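Local coordinates for ABC-type transport system, molybdenum-specific extracellular solute-binding protein (Clostridium difficile, PDB 4KD5) that probably binds molybdate or tungstate outside the cell as the solute-binding component of an ABC transporter, at residues V77-K82 and A207-E212. Residues are numbered along the deposited sequence; the frame is centred on the assembly and turned at random.
Sequences VSDTMK and AAKKFE. With FMT (formic acid), chain F.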
ATOM      1  N   VAL A  77      -2.492 -14.475   0.064  1.00 46.27           N
ATOM      2  CA  VAL A  77      -1.758 -13.687   1.044  1.00 46.74           C
ATOM      3  C   VAL A  77      -2.375 -14.052   2.397  1.00 49.20           C
ATOM      4  O   VAL A  77      -3.419 -13.514   2.773  1.00 45.79           O
ATOM      5  CB  VAL A  77      -1.895 -12.174   0.772  1.00 47.41           C
ATOM      6  CG1 VAL A  77      -0.999 -11.378   1.705  1.00 36.35           C
ATOM      7  CG2 VAL A  77      -1.535 -11.860  -0.671  1.00 41.32           C
ATOM      8  N   SER A  78      -1.730 -14.980   3.104  1.00 48.49           N
ATOM      9  CA  SER A  78      -2.295 -15.630   4.291  1.00 49.82           C
ATOM     10  C   SER A  78      -2.844 -14.699   5.375  1.00 51.13           C
ATOM     11  O   SER A  78      -3.926 -14.937   5.916  1.00 50.04           O
ATOM     12  CB  SER A  78      -1.275 -16.591   4.910  1.00 50.62           C
ATOM     13  OG  SER A  78      -0.951 -17.642   4.026  1.00 57.74           O
ATOM     14  N   ASP A  79      -2.098 -13.648   5.697  1.00 56.77           N
ATOM     15  CA  ASP A  79      -2.494 -12.736   6.765  1.00 59.27           C
ATOM     16  C   ASP A  79      -3.711 -11.875   6.416  1.00 50.66           C
ATOM     17  O   ASP A  79      -4.219 -11.144   7.264  1.00 54.20           O
ATOM     18  CB  ASP A  79      -1.317 -11.856   7.197  1.00 74.25           C
ATOM     19  CG  ASP A  79      -0.370 -11.544   6.057  1.00 86.80           C
ATOM     20  OD1 ASP A  79      -0.003 -10.357   5.894  1.00 86.68           O
ATOM     21  OD2 ASP A  79       0.020 -12.483   5.331  1.00 94.81           O
ATOM     22  N   THR A  80      -4.183 -11.970   5.175  1.00 43.13           N
ATOM     23  CA  THR A  80      -5.392 -11.260   4.762  1.00 46.52           C
ATOM     24  C   THR A  80      -6.625 -12.146   4.864  1.00 53.51           C
ATOM     25  O   THR A  80      -7.730 -11.706   4.558  1.00 60.32           O
ATOM     26  CB  THR A  80      -5.292 -10.707   3.328  1.00 44.30           C
ATOM     27  OG1 THR A  80      -5.282 -11.791   2.392  1.00 48.02           O
ATOM     28  CG2 THR A  80      -4.033  -9.881   3.167  1.00 48.81           C
HETATM   29  N   MSE A  81      -6.437 -13.397   5.276  1.00 46.72           N
HETATM   30  CA  MSE A  81      -7.569 -14.310   5.420  1.00 50.72           C
HETATM   31  C   MSE A  81      -8.439 -13.896   6.603  1.00 51.52           C
HETATM   32  O   MSE A  81      -7.985 -13.891   7.752  1.00 54.49           O
HETATM   33  CB  MSE A  81      -7.101 -15.758   5.584  1.00 55.98           C
HETATM   34  CG  MSE A  81      -6.390 -16.304   4.354  1.00 61.77           C
HETATM   35 SE   MSE A  81      -5.484 -18.003   4.641  0.62 60.69          SE
HETATM   36  CE  MSE A  81      -7.034 -19.170   4.657  1.00 48.14           C
ATOM     37  N   LYS A  82      -9.689 -13.546   6.312  1.00 47.71           N
ATOM     38  CA  LYS A  82     -10.634 -13.102   7.334  1.00 49.97           C
ATOM     39  C   LYS A  82     -12.049 -13.556   7.021  1.00 45.56           C
ATOM     40  O   LYS A  82     -12.370 -13.876   5.874  1.00 49.49           O
ATOM     41  CB  LYS A  82     -10.618 -11.574   7.456  1.00 56.17           C
ATOM     42  CG  LYS A  82      -9.672 -11.033   8.508  1.00 65.96           C
ATOM     43  CD  LYS A  82      -8.502 -10.296   7.881  1.00 71.78           C
ATOM     44  CE  LYS A  82      -7.367 -10.151   8.886  1.00 83.44           C
ATOM     45  NZ  LYS A  82      -6.239  -9.340   8.346  1.00 88.51           N
ATOM     46  N   ALA A 207      -3.529  -2.359  -2.862  1.00 42.98           N
ATOM     47  CA  ALA A 207      -4.838  -1.844  -3.258  1.00 49.30           C
ATOM     48  C   ALA A 207      -5.947  -2.829  -2.877  1.00 57.70           C
ATOM     49  O   ALA A 207      -7.062  -2.427  -2.541  1.00 61.13           O
ATOM     50  CB  ALA A 207      -4.868  -1.561  -4.741  1.00 39.30           C
ATOM     51  N   ALA A 208      -5.632  -4.120  -2.930  1.00 55.20           N
ATOM     52  CA  ALA A 208      -6.585  -5.161  -2.561  1.00 54.23           C
ATOM     53  C   ALA A 208      -6.794  -5.215  -1.047  1.00 51.53           C
ATOM     54  O   ALA A 208      -7.924  -5.371  -0.576  1.00 49.95           O
ATOM     55  CB  ALA A 208      -6.123  -6.505  -3.082  1.00 55.88           C
ATOM     56  N   LYS A 209      -5.703  -5.109  -0.290  1.00 47.96           N
ATOM     57  CA  LYS A 209      -5.780  -5.079   1.165  1.00 46.61           C
ATOM     58  C   LYS A 209      -6.611  -3.896   1.649  1.00 49.47           C
ATOM     59  O   LYS A 209      -7.368  -4.004   2.611  1.00 48.61           O
ATOM     60  CB  LYS A 209      -4.378  -5.003   1.780  1.00 48.25           C
ATOM     61  CG  LYS A 209      -3.507  -6.232   1.579  1.00 51.61           C
ATOM     62  CD  LYS A 209      -2.335  -6.229   2.572  1.00 59.11           C
ATOM     63  CE  LYS A 209      -1.339  -7.349   2.276  1.00 63.46           C
ATOM     64  NZ  LYS A 209      -0.391  -7.617   3.401  1.00 60.45           N
ATOM     65  N   LYS A 210      -6.455  -2.762   0.978  1.00 53.12           N
ATOM     66  CA  LYS A 210      -7.188  -1.554   1.341  1.00 57.55           C
ATOM     67  C   LYS A 210      -8.677  -1.681   1.037  1.00 52.25           C
ATOM     68  O   LYS A 210      -9.512  -1.195   1.792  1.00 53.37           O
ATOM     69  CB  LYS A 210      -6.606  -0.326   0.633  1.00 56.99           C
ATOM     70  CG  LYS A 210      -5.640   0.499   1.475  1.00 61.43           C
ATOM     71  CD  LYS A 210      -4.434  -0.308   1.935  1.00 66.64           C
ATOM     72  CE  LYS A 210      -3.473   0.547   2.755  1.00 72.41           C
ATOM     73  NZ  LYS A 210      -4.114   1.122   3.976  1.00 74.55           N
ATOM     74  N   PHE A 211      -9.012  -2.333  -0.072  1.00 43.74           N
ATOM     75  CA  PHE A 211     -10.414  -2.568  -0.391  1.00 40.35           C
ATOM     76  C   PHE A 211     -11.020  -3.609   0.537  1.00 41.56           C
ATOM     77  O   PHE A 211     -12.204  -3.547   0.857  1.00 53.26           O
ATOM     78  CB  PHE A 211     -10.612  -2.990  -1.848  1.00 39.25           C
ATOM     79  CG  PHE A 211     -12.028  -3.381  -2.169  1.00 43.95           C
ATOM     80  CD1 PHE A 211     -13.055  -2.450  -2.083  1.00 46.41           C
ATOM     81  CD2 PHE A 211     -12.337  -4.679  -2.546  1.00 43.03           C
ATOM     82  CE1 PHE A 211     -14.365  -2.810  -2.372  1.00 51.37           C
ATOM     83  CE2 PHE A 211     -13.643  -5.043  -2.838  1.00 43.62           C
ATOM     84  CZ  PHE A 211     -14.656  -4.107  -2.751  1.00 49.05           C
ATOM     85  N   GLU A 212     -10.210  -4.571   0.962  1.00 43.76           N
ATOM     86  CA  GLU A 212     -10.678  -5.583   1.904  1.00 52.90           C
ATOM     87  C   GLU A 212     -11.014  -4.941   3.248  1.00 49.57           C
ATOM     88  O   GLU A 212     -11.990  -5.319   3.898  1.00 53.92           O
ATOM     89  CB  GLU A 212      -9.637  -6.693   2.095  1.00 51.80           C
ATOM     90  CG  GLU A 212     -10.116  -7.820   3.003  1.00 52.12           C
ATOM     91  CD  GLU A 212      -9.041  -8.843   3.319  1.00 52.81           C
ATOM     92  OE1 GLU A 212      -9.033  -9.342   4.462  1.00 55.85           O
ATOM     93  OE2 GLU A 212      -8.217  -9.157   2.434  1.00 54.01           O
TER
HETATM   94  C   FMT F 301      -1.182  -0.856  -5.209  1.00 70.00           C
HETATM   95  O1  FMT F 301      -1.023  -2.075  -5.147  1.00 70.76           O
HETATM   96  O2  FMT F 301      -1.304  -0.126  -4.226  1.00 65.86           O
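Thr80 OG1 is gripped by three bonds, one of them weak. Thr80 OG1 donates to Val77 O at 2.6 Å, in the plane of that carbonyl; it also accepts from the backbone N of Val198 and has a weak hydrogen bond with the hydroxyl of Ser197. With chi1 at 69°, OG1 sits in the crowded position between the backbone N and the carbonyl carbon. Val77 O takes a second bond from Thr80 N, so the turn is tied at both backbone and side chain. This rotation leaves CG2 to meet helix 205-215, and Thr80 CG2 touches the extended aliphatic chain of Lys209 at about a right angle, 3.8 Å from Lys209 CE. Val77 CG1 reaches Lys209 CE at 4.1 Å. Beyond CE, Lys209 NZ makes a long salt bridge with Asp79 OD1, 3.7 Å away.

One turn further along the helix, Glu212, stretched out with CG anti to the backbone N (chi1 -176°), brings its carboxylate up to the loop backbone. Thr80 O is 2.7 Å from Glu212 OE1. Lys82 CD lies 3.6 Å from Glu212 OE1, but the chain bends at chi2 and Lys82 NZ turns back to donate to Asp79 O at 2.9 Å.

Strand 193-198 links the two sides: Val77 and Lys82 pair with its backbone, and Glu212 packs on Val196 and Val198. The contact thus joins the loop entering strand 82-94 to a helix packed on the central sheet, in one lobe of the two-lobed periplasmic-binding-protein fold, away from the predicted molybdate site.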